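Local coordinates for protein glycoside Hydrolase (Bacteroides uniformis, PDB 5T99) that probably hydrolyses beta-galactosidic bonds of agarose-derived sugars as a family 2 glycoside hydrolase, and binds the iminosugar D-galacto-isofagomine in its sugar pocket, at residues S197-Q202 against L255-W260; Y473-Y478 against F538-M543; G760-V765 against C788-Q793. One frame throughout, in Å; residues are numbered along the deposited sequence.

Contact 1 of 3, residues S197-Q202 against L255-W260; sequences SKAVVQ and LNPNIW. With EDO (1,2-ethanediol), chain D; EDO (1,2-ethanediol), chain E.
Lys-198 and Leu-255 meet as an antiparallel, non-hydrogen-bonded pair with CA atoms 4.4 Å apart, and one residue further out Asn-256 N donates to Ser-197 O over 2.8 Å. That bond, made where the pairing ends, is fairly straight at the hydrogen (166°), yet the donor stands well above the carbonyl plane. The same oxygen lies 3.4 Å from Leu-255 CA and accepts a CA-H...O contact from it. The side chains of the bridging pair share one face of the sheet. A chi1 of 175° swings the Lys-198 chain away from its own N; the chain then bends at chi3, and its methylenes pass across the CD2 branch of Leu-255, with Lys-198 CD nearest at 3.9 Å.

The pair is the last between strands 198-209 and 245-255 of a three-stranded antiparallel sheet, completed by strand 180-194, within the central family 2 domain, which in relatives is an immunoglobulin-like beta-sandwich. Strand 198-209 is the middle one, and Ala-199 continues the pairing through a backbone bond to Met-254. Beyond the last pair, Asn-256 takes positive backbone angles, and this turn brings the ring of Pro-257 back against the first strand. Pro-257 CG lies 3.9 Å from CB of the buried Ala-199, while CD rests near the peptide between Ser-197 and Lys-198. Ile-290 touches Ala-199 as well.

Because the pair is non-hydrogen-bonded, Leu-255 N and O point away from Lys-198, on the outer side of an edge strand. One 1,2-ethanediol, probably from the crystallisation liquor, bridges them: its O2 accepts from Leu-255 N at 3.0 Å and its O1 donates to Leu-255 O at 2.7 Å. A second diol donates through O2 to Asn-256 OD1.

Contact 2 of 3, residues Y473-Y478 against F538-M543; sequences YKPGKY and FHFQEM. With GIF (D-galacto-isofagomine), chain C.
Pro-475 meets Phe-540 in two ways at once. Its carbonyl O stands over one face of the phenyl ring, 3.2 Å above the plane and displaced toward the rim, while its CB touches ring atom CD2 of Phe-540 at 3.6 Å. Gly-476 follows over the same face, its N above the ring centre, and the opposite face is taken by ND1 of His-539, the preceding residue of the helix. Phe-540 holds CG anti to its carbonyl carbon (chi1 -75°), which sends the ring out from helix 534-543 toward the loop.

That loop is a beta-to-alpha connection of the TIM barrel, running from strand 468-472 to helix 478-484, with Lys-477 as the N-cap. The turn places Pro-475 CA 3.4 Å above the centre of the Tyr-478 ring. At the edge of this ring, near its plane, comes Phe-540 O, 4.0 Å from Tyr-478 CD2. No hydrogen bond joins the two segments directly; instead Glu-537, one helical turn back, accepts through OE2 from both Tyr-478 OH and Gln-541 NE2. Phe-547 stacks on Tyr-478.

At the strand end of the loop, Tyr-473 lines the sugar pocket: its OH lies 3.9 Å from C3 of galacto-isofagomine and hydrogen-bonds to Glu-494 and Ser-497, two residues that also bind the ligand.

Contact 3 of 3, residues G760-V765 against C788-Q793; sequences GHFRAV and CMLIVQ
Ile-791 O is gripped by two consecutive backbone amides, Arg-763 N and Ala-764 N, each at 3.0 Å. Two residues facing one in this way make a classic beta bulge, and the register shifts by one between Phe-762 and Ala-764. The amide of Arg-763 arrives in the carbonyl plane, whereas that of Ala-764 is tilted 21° from it. Ala-764 O accepts in return from Ile-791 N, and at the other end of the pairing His-761 and Gln-793 exchange a reciprocal pair of backbone bonds.

The bulge lies within 761-766, an outer strand of a four-stranded antiparallel sheet in the C-terminal family 2 domain, where it pairs with strand 787-793. Val-765 and Leu-790 project from one face, where both touch Phe-754 of the domain's other sheet. On the other face, Ala-764 CB and Ile-791 CD1 are 4.1 Å apart. From the bulge, Arg-763 and Ala-764 reach Met-321 and Pro-320, in the loop between strand 305-313 and helix 327-339 of the barrel, so this edge packs against the barrel.

His-761 has CG between its backbone N and carbonyl carbon (chi1 61°), a position that folds the imidazole back over the neighbouring strand; Gln-793 O lies 3.4 Å from the ring plane, displaced toward the rim. The ring's ND1 is hydrogen-bonded to Asp-795. Phe-762 fits its ring differently: Ala-764 N sits over one face, while Leu-790 CD1 meets the ring edge, 3.6 Å from Phe-762 CE1 and 3.8 Å from Val-765 CG1.

The three contacts sample three parts of a multidomain enzyme and follow one another in series along the chain, none touching another. Contact 1 is the last pairing of two strands in the domain ahead of the barrel, contact 2 joins a barrel loop to a helix, and contact 3 pairs strands in the C-terminal domain. Their centres form a wide triangle, with sides of about 37, 42 and 43 Å for the pairs 1-2, 2-3 and 1-3. Even the nearest atoms of contacts 1 and 2 are about 19 Å apart. Among them, contact 2 alone includes a residue of the galacto-isofagomine pocket, while contacts 2 and 3 lie on opposite sides of the chain's centre.

Contact 1 of 3, residues S197-Q202 against L255-W260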
loop_
_atom_site.group_PDB
_atom_site.type_symbol
_atom_site.label_atom_id
_atom_site.label_comp_id
_atom_site.label_asym_id
_atom_site.label_seq_id
_atom_site.Cartn_x
_atom_site.Cartn_y
_atom_site.Cartn_z
ATOM N N SER A 197 17.538 18.868 -20.760
ATOM C CA SER A 197 17.825 20.309 -20.772
ATOM C C SER A 197 16.713 21.155 -20.203
ATOM O O SER A 197 16.977 22.207 -19.613
ATOM C CB SER A 197 18.053 20.796 -22.210
ATOM O OG SER A 197 19.206 20.181 -22.711
ATOM N N LYS A 198 15.471 20.735 -20.432
ATOM C CA LYS A 198 14.325 21.542 -20.077
ATOM C C LYS A 198 13.062 20.713 -19.864
ATOM O O LYS A 198 12.718 19.872 -20.699
ATOM C CB LYS A 198 14.069 22.584 -21.173
ATOM C CG LYS A 198 12.810 23.411 -20.935
ATOM C CD LYS A 198 12.739 24.632 -21.824
ATOM C CE LYS A 198 12.491 24.262 -23.262
ATOM N NZ LYS A 198 11.786 25.375 -23.935
ATOM N N ALA A 199 12.373 20.984 -18.755
ATOM C CA ALA A 199 11.010 20.528 -18.546
ATOM C C ALA A 199 10.120 21.751 -18.481
ATOM O O ALA A 199 10.568 22.837 -18.097
ATOM C CB ALA A 199 10.901 19.741 -17.256
ATOM N N VAL A 200 8.861 21.569 -18.875
ATOM C CA VAL A 200 7.847 22.602 -18.756
ATOM C C VAL A 200 6.842 22.100 -17.743
ATOM O O VAL A 200 6.345 20.981 -17.874
ATOM C CB VAL A 200 7.150 22.871 -20.104
ATOM C CG1 VAL A 200 6.041 23.910 -19.950
ATOM C CG2 VAL A 200 8.164 23.338 -21.129
ATOM N N VAL A 201 6.580 22.919 -16.721
ATOM C CA VAL A 201 5.617 22.613 -15.669
ATOM C C VAL A 201 4.381 23.460 -15.919
ATOM O O VAL A 201 4.450 24.680 -15.873
ATOM C CB VAL A 201 6.183 22.951 -14.284
ATOM C CG1 VAL A 201 5.130 22.740 -13.206
ATOM C CG2 VAL A 201 7.431 22.116 -13.991
ATOM N N GLN A 202 3.261 22.800 -16.192
ATOM C CA GLN A 202 1.998 23.454 -16.474
ATOM C C GLN A 202 1.135 23.315 -15.230
ATOM O O GLN A 202 1.072 22.239 -14.638
ATOM C CB GLN A 202 1.335 22.790 -17.696
ATOM C CG GLN A 202 -0.058 23.306 -18.053
ATOM C CD GLN A 202 -0.679 22.563 -19.225
ATOM O OE1 GLN A 202 -1.718 21.904 -19.094
ATOM N NE2 GLN A 202 -0.060 22.673 -20.371
ATOM N N LEU A 255 14.859 24.722 -16.410
ATOM C CA LEU A 255 16.082 24.290 -17.100
ATOM C C LEU A 255 16.859 23.292 -16.233
ATOM O O LEU A 255 16.834 23.378 -15.005
ATOM C CB LEU A 255 16.955 25.492 -17.491
ATOM C CG LEU A 255 16.276 26.615 -18.298
ATOM C CD1 LEU A 255 17.313 27.652 -18.722
ATOM C CD2 LEU A 255 15.507 26.104 -19.516
ATOM N N ASN A 256 17.515 22.334 -16.885
ATOM C CA ASN A 256 18.295 21.287 -16.210
ATOM C C ASN A 256 17.551 20.649 -15.033
ATOM O O ASN A 256 18.081 20.567 -13.920
ATOM C CB ASN A 256 19.632 21.865 -15.753
ATOM C CG ASN A 256 20.403 22.484 -16.897
ATOM O OD1 ASN A 256 20.639 23.700 -16.922
ATOM N ND2 ASN A 256 20.779 21.658 -17.867
ATOM N N PRO A 257 16.303 20.201 -15.283
ATOM C CA PRO A 257 15.457 19.696 -14.204
ATOM C C PRO A 257 16.000 18.421 -13.556
ATOM O O PRO A 257 16.715 17.651 -14.198
ATOM C CB PRO A 257 14.136 19.402 -14.920
ATOM C CG PRO A 257 14.574 19.032 -16.298
ATOM C CD PRO A 257 15.658 20.021 -16.594
ATOM N N ASN A 258 15.663 18.236 -12.279
ATOM C CA ASN A 258 15.894 16.979 -11.580
ATOM C C ASN A 258 14.734 16.059 -11.952
ATOM O O ASN A 258 13.591 16.285 -11.545
ATOM C CB ASN A 258 15.949 17.188 -10.071
ATOM C CG ASN A 258 17.068 18.121 -9.638
ATOM O OD1 ASN A 258 16.836 19.107 -8.934
ATOM N ND2 ASN A 258 18.280 17.816 -10.046
ATOM N N ILE A 259 15.039 15.049 -12.764
ATOM C CA ILE A 259 14.026 14.156 -13.330
ATOM C C ILE A 259 13.632 13.138 -12.265
ATOM O O ILE A 259 14.506 12.500 -11.673
ATOM C CB ILE A 259 14.571 13.394 -14.567
ATOM C CG1 ILE A 259 15.033 14.356 -15.676
ATOM C CG2 ILE A 259 13.549 12.401 -15.106
ATOM C CD1 ILE A 259 13.939 15.154 -16.332
ATOM N N TRP A 260 12.328 12.999 -12.018
ATOM C CA TRP A 260 11.810 11.928 -11.156
ATOM C C TRP A 260 11.968 10.624 -11.921
ATOM O O TRP A 260 11.495 10.498 -13.067
ATOM C CB TRP A 260 10.342 12.157 -10.778
ATOM C CG TRP A 260 9.732 11.122 -9.832
ATOM C CD1 TRP A 260 9.587 11.237 -8.473
ATOM C CD2 TRP A 260 9.155 9.852 -10.186
ATOM N NE1 TRP A 260 8.972 10.121 -7.965
ATOM C CE2 TRP A 260 8.706 9.251 -8.985
ATOM C CE3 TRP A 260 8.988 9.162 -11.393
ATOM C CZ2 TRP A 260 8.097 7.988 -8.953
ATOM C CZ3 TRP A 260 8.384 7.904 -11.369
ATOM C CH2 TRP A 260 7.942 7.329 -10.148
HETATM C C1 EDO D . 15.582 25.207 -12.344
HETATM O O1 EDO D . 15.141 23.982 -12.931
HETATM C C2 EDO D . 14.828 26.418 -12.901
HETATM O O2 EDO D . 15.248 26.772 -14.230
HETATM C C1 EDO E . 20.567 24.268 -12.345
HETATM O O1 EDO E . 19.386 24.620 -11.606
HETATM C C2 EDO E . 20.881 25.355 -13.375
HETATM O O2 EDO E . 19.947 25.332 -14.468
#

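Contact 2 of 3, residues Y473-Y478 against F538-M543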
loop_
_atom_site.group_PDB
_atom_site.type_symbol
_atom_site.label_atom_id
_atom_site.label_comp_id
_atom_site.label_asym_id
_atom_site.label_seq_id
_atom_site.Cartn_x
_atom_site.Cartn_y
_atom_site.Cartn_z
ATOM N N TYR A 473 -4.266 -13.861 -14.352
ATOM C CA TYR A 473 -4.017 -15.322 -14.337
ATOM C C TYR A 473 -4.199 -16.023 -15.684
ATOM O O TYR A 473 -4.842 -17.075 -15.758
ATOM C CB TYR A 473 -4.861 -16.000 -13.264
ATOM C CG TYR A 473 -4.756 -15.317 -11.923
ATOM C CD1 TYR A 473 -3.607 -15.455 -11.131
ATOM C CD2 TYR A 473 -5.796 -14.521 -11.445
ATOM C CE1 TYR A 473 -3.507 -14.824 -9.896
ATOM C CE2 TYR A 473 -5.699 -13.891 -10.219
ATOM C CZ TYR A 473 -4.552 -14.054 -9.453
ATOM O OH TYR A 473 -4.468 -13.432 -8.255
ATOM N N LYS A 474 -3.613 -15.449 -16.738
ATOM C CA LYS A 474 -3.762 -15.990 -18.095
ATOM C C LYS A 474 -2.450 -16.115 -18.894
ATOM O O LYS A 474 -2.451 -15.883 -20.115
ATOM C CB LYS A 474 -4.755 -15.111 -18.882
ATOM C CG LYS A 474 -6.137 -14.996 -18.269
ATOM C CD LYS A 474 -6.912 -16.304 -18.340
ATOM C CE LYS A 474 -8.269 -16.153 -17.672
ATOM N NZ LYS A 474 -8.159 -16.032 -16.190
ATOM N N PRO A 475 -1.339 -16.512 -18.239
ATOM C CA PRO A 475 -0.063 -16.616 -18.977
ATOM C C PRO A 475 -0.120 -17.600 -20.142
ATOM O O PRO A 475 0.508 -17.361 -21.170
ATOM C CB PRO A 475 0.934 -17.074 -17.907
ATOM C CG PRO A 475 0.107 -17.787 -16.890
ATOM C CD PRO A 475 -1.222 -17.073 -16.878
ATOM N N GLY A 476 -0.909 -18.665 -19.991
ATOM C CA GLY A 476 -1.171 -19.612 -21.072
ATOM C C GLY A 476 -1.861 -19.020 -22.290
ATOM O O GLY A 476 -1.744 -19.565 -23.396
ATOM N N LYS A 477 -2.579 -17.912 -22.102
ATOM C CA LYS A 477 -3.253 -17.230 -23.216
ATOM C C LYS A 477 -2.562 -15.970 -23.753
ATOM O O LYS A 477 -3.126 -15.298 -24.621
ATOM C CB LYS A 477 -4.701 -16.908 -22.814
ATOM C CG LYS A 477 -5.515 -18.123 -22.382
ATOM C CD LYS A 477 -5.666 -19.128 -23.513
ATOM C CE LYS A 477 -6.684 -20.209 -23.167
ATOM N NZ LYS A 477 -6.959 -21.045 -24.370
ATOM N N TYR A 478 -1.353 -15.654 -23.286
ATOM C CA TYR A 478 -0.679 -14.418 -23.718
ATOM C C TYR A 478 -0.412 -14.412 -25.223
ATOM O O TYR A 478 -0.676 -13.415 -25.891
ATOM C CB TYR A 478 0.642 -14.184 -22.970
ATOM C CG TYR A 478 0.543 -13.792 -21.503
ATOM C CD1 TYR A 478 -0.689 -13.551 -20.871
ATOM C CD2 TYR A 478 1.698 -13.617 -20.755
ATOM C CE1 TYR A 478 -0.749 -13.178 -19.530
ATOM C CE2 TYR A 478 1.646 -13.238 -19.422
ATOM C CZ TYR A 478 0.423 -13.019 -18.816
ATOM O OH TYR A 478 0.376 -12.655 -17.502
ATOM N N PHE A 538 7.152 -16.146 -15.047
ATOM C CA PHE A 538 8.480 -15.790 -15.575
ATOM C C PHE A 538 8.673 -16.340 -16.982
ATOM O O PHE A 538 9.122 -15.622 -17.881
ATOM C CB PHE A 538 9.633 -16.304 -14.686
ATOM C CG PHE A 538 9.599 -15.803 -13.264
ATOM C CD1 PHE A 538 8.885 -14.651 -12.896
ATOM C CD2 PHE A 538 10.305 -16.482 -12.292
ATOM C CE1 PHE A 538 8.859 -14.223 -11.588
ATOM C CE2 PHE A 538 10.291 -16.051 -10.971
ATOM C CZ PHE A 538 9.571 -14.923 -10.617
ATOM N N HIS A 539 8.321 -17.615 -17.151
ATOM C CA HIS A 539 8.424 -18.286 -18.432
ATOM C C HIS A 539 7.625 -17.559 -19.512
ATOM O O HIS A 539 8.171 -17.221 -20.567
ATOM C CB HIS A 539 7.947 -19.735 -18.311
ATOM C CG HIS A 539 8.108 -20.517 -19.570
ATOM N ND1 HIS A 539 7.035 -20.958 -20.317
ATOM C CD2 HIS A 539 9.217 -20.897 -20.241
ATOM C CE1 HIS A 539 7.478 -21.602 -21.379
ATOM N NE2 HIS A 539 8.799 -21.575 -21.361
ATOM N N PHE A 540 6.346 -17.305 -19.246
ATOM C CA PHE A 540 5.476 -16.685 -20.251
ATOM C C PHE A 540 5.746 -15.181 -20.437
ATOM O O PHE A 540 5.490 -14.659 -21.524
ATOM C CB PHE A 540 3.992 -16.997 -19.984
ATOM C CG PHE A 540 3.586 -18.417 -20.352
ATOM C CD1 PHE A 540 3.470 -18.802 -21.691
ATOM C CD2 PHE A 540 3.319 -19.375 -19.369
ATOM C CE1 PHE A 540 3.099 -20.105 -22.040
ATOM C CE2 PHE A 540 2.942 -20.680 -19.715
ATOM C CZ PHE A 540 2.836 -21.045 -21.049
ATOM N N GLN A 541 6.287 -14.497 -19.419
ATOM C CA GLN A 541 6.782 -13.115 -19.589
ATOM C C GLN A 541 7.966 -13.061 -20.550
ATOM O O GLN A 541 8.036 -12.154 -21.387
ATOM C CB GLN A 541 7.180 -12.455 -18.261
ATOM C CG GLN A 541 6.011 -12.106 -17.352
ATOM C CD GLN A 541 5.183 -10.885 -17.780
ATOM O OE1 GLN A 541 5.642 -9.998 -18.516
ATOM N NE2 GLN A 541 3.949 -10.831 -17.286
ATOM N N GLU A 542 8.893 -14.014 -20.431
ATOM C CA GLU A 542 10.050 -14.076 -21.343
ATOM C C GLU A 542 9.642 -14.390 -22.778
ATOM O O GLU A 542 10.192 -13.805 -23.696
ATOM C CB GLU A 542 11.103 -15.075 -20.862
ATOM C CG GLU A 542 11.837 -14.595 -19.617
ATOM C CD GLU A 542 12.762 -15.643 -19.009
ATOM O OE1 GLU A 542 13.226 -16.543 -19.767
ATOM O OE2 GLU A 542 13.023 -15.553 -17.776
ATOM N N MET A 543 8.681 -15.289 -22.970
ATOM C CA MET A 543 8.222 -15.634 -24.320
ATOM C C MET A 543 7.310 -14.577 -24.964
ATOM O O MET A 543 7.054 -14.650 -26.170
ATOM C CB MET A 543 7.519 -16.997 -24.307
ATOM C CG MET A 543 8.425 -18.167 -23.925
ATOM S SD MET A 543 10.050 -18.099 -24.700
ATOM C CE MET A 543 9.612 -18.209 -26.434
HETATM C C GIF C . -8.892 -10.956 -7.030
HETATM N N GIF C . -8.365 -12.077 -7.795
HETATM O O GIF C . -6.643 -15.569 -5.740
HETATM C C1 GIF C . -8.192 -10.866 -5.689
HETATM O O1 GIF C . -9.504 -12.586 -4.642
HETATM C C2 GIF C . -8.167 -12.216 -4.976
HETATM O O2 GIF C . -8.866 -9.911 -4.873
HETATM C C3 GIF C . -7.535 -13.300 -5.844
HETATM C C4 GIF C . -8.248 -13.392 -7.189
HETATM C C5 GIF C . -7.566 -14.654 -5.134
#

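Contact 3 of 3, residues G760-V765 against C788-Q793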
loop_
_atom_site.group_PDB
_atom_site.type_symbol
_atom_site.label_atom_id
_atom_site.label_comp_id
_atom_site.label_asym_id
_atom_site.label_seq_id
_atom_site.Cartn_x
_atom_site.Cartn_y
_atom_site.Cartn_z
ATOM N N GLY A 760 8.020 5.532 25.480
ATOM C CA GLY A 760 7.262 4.798 24.479
ATOM C C GLY A 760 6.457 3.678 25.093
ATOM O O GLY A 760 6.405 3.545 26.311
ATOM N N HIS A 761 5.833 2.868 24.239
ATOM C CA HIS A 761 4.889 1.864 24.690
ATOM C C HIS A 761 4.716 0.704 23.723
ATOM O O HIS A 761 5.045 0.792 22.537
ATOM C CB HIS A 761 3.523 2.511 24.948
ATOM C CG HIS A 761 2.915 3.146 23.735
ATOM N ND1 HIS A 761 3.171 4.449 23.364
ATOM C CD2 HIS A 761 2.073 2.650 22.803
ATOM C CE1 HIS A 761 2.498 4.730 22.264
ATOM N NE2 HIS A 761 1.829 3.649 21.902
ATOM N N PHE A 762 4.176 -0.384 24.259
ATOM C CA PHE A 762 3.769 -1.522 23.456
ATOM C C PHE A 762 2.704 -1.078 22.448
ATOM O O PHE A 762 1.748 -0.401 22.828
ATOM C CB PHE A 762 3.199 -2.633 24.341
ATOM C CG PHE A 762 2.613 -3.750 23.552
ATOM C CD1 PHE A 762 3.447 -4.667 22.924
ATOM C CD2 PHE A 762 1.242 -3.844 23.353
ATOM C CE1 PHE A 762 2.924 -5.682 22.147
ATOM C CE2 PHE A 762 0.710 -4.859 22.575
ATOM C CZ PHE A 762 1.550 -5.779 21.967
ATOM N N ARG A 763 2.858 -1.474 21.181
ATOM C CA ARG A 763 1.846 -1.167 20.156
ATOM C C ARG A 763 1.166 -2.399 19.599
ATOM O O ARG A 763 -0.073 -2.462 19.590
ATOM C CB ARG A 763 2.433 -0.333 19.011
ATOM C CG ARG A 763 1.428 0.090 17.936
ATOM C CD ARG A 763 0.174 0.764 18.494
ATOM N NE ARG A 763 -0.792 1.019 17.430
ATOM C CZ ARG A 763 -1.594 0.097 16.885
ATOM N NH1 ARG A 763 -1.584 -1.179 17.301
ATOM N NH2 ARG A 763 -2.428 0.447 15.900
ATOM N N ALA A 764 1.948 -3.361 19.113
ATOM C CA ALA A 764 1.364 -4.590 18.552
ATOM C C ALA A 764 2.353 -5.740 18.419
ATOM O O ALA A 764 3.560 -5.549 18.530
ATOM C CB ALA A 764 0.722 -4.296 17.195
ATOM N N VAL A 765 1.810 -6.929 18.163
ATOM C CA VAL A 765 2.588 -8.135 17.892
ATOM C C VAL A 765 2.030 -8.928 16.720
ATOM O O VAL A 765 0.853 -8.838 16.416
ATOM C CB VAL A 765 2.623 -9.087 19.103
ATOM C CG1 VAL A 765 3.614 -8.601 20.151
ATOM C CG2 VAL A 765 1.230 -9.272 19.705
ATOM N N CYS A 788 8.653 -14.341 15.696
ATOM C CA CYS A 788 7.497 -13.485 15.802
ATOM C C CYS A 788 8.002 -12.030 15.780
ATOM O O CYS A 788 9.188 -11.788 15.522
ATOM C CB CYS A 788 6.655 -13.857 17.032
ATOM S SG CYS A 788 7.404 -13.569 18.643
ATOM N N MET A 789 7.112 -11.068 15.992
ATOM C CA MET A 789 7.432 -9.673 15.705
ATOM C C MET A 789 6.752 -8.782 16.714
ATOM O O MET A 789 5.529 -8.816 16.837
ATOM C CB MET A 789 6.961 -9.319 14.290
ATOM C CG MET A 789 7.205 -7.874 13.852
ATOM S SD MET A 789 8.938 -7.483 13.566
ATOM C CE MET A 789 9.285 -8.547 12.158
ATOM N N LEU A 790 7.557 -7.986 17.413
ATOM C CA LEU A 790 7.073 -7.024 18.387
ATOM C C LEU A 790 7.098 -5.647 17.744
ATOM O O LEU A 790 8.072 -5.289 17.087
ATOM C CB LEU A 790 7.983 -7.031 19.629
ATOM C CG LEU A 790 7.691 -5.954 20.680
ATOM C CD1 LEU A 790 6.336 -6.201 21.314
ATOM C CD2 LEU A 790 8.775 -5.905 21.742
ATOM N N ILE A 791 6.047 -4.861 17.965
ATOM C CA ILE A 791 5.980 -3.508 17.423
ATOM C C ILE A 791 5.839 -2.520 18.572
ATOM O O ILE A 791 4.880 -2.575 19.322
ATOM C CB ILE A 791 4.820 -3.350 16.400
ATOM C CG1 ILE A 791 4.938 -4.408 15.291
ATOM C CG2 ILE A 791 4.849 -1.959 15.772
ATOM C CD1 ILE A 791 3.717 -4.536 14.402
ATOM N N VAL A 792 6.799 -1.616 18.710
ATOM C CA VAL A 792 6.691 -0.549 19.706
ATOM C C VAL A 792 6.530 0.799 19.016
ATOM O O VAL A 792 6.787 0.916 17.833
ATOM C CB VAL A 792 7.861 -0.548 20.727
ATOM C CG1 VAL A 792 7.919 -1.886 21.451
ATOM C CG2 VAL A 792 9.208 -0.209 20.082
ATOM N N GLN A 793 6.075 1.789 19.780
ATOM C CA GLN A 793 5.726 3.108 19.278
ATOM C C GLN A 793 6.162 4.185 20.256
ATOM O O GLN A 793 6.027 4.013 21.458
ATOM C CB GLN A 793 4.219 3.199 19.090
ATOM C CG GLN A 793 3.752 4.459 18.376
ATOM C CD GLN A 793 2.309 4.361 17.926
ATOM O OE1 GLN A 793 2.009 4.398 16.729
ATOM N NE2 GLN A 793 1.408 4.241 18.881
#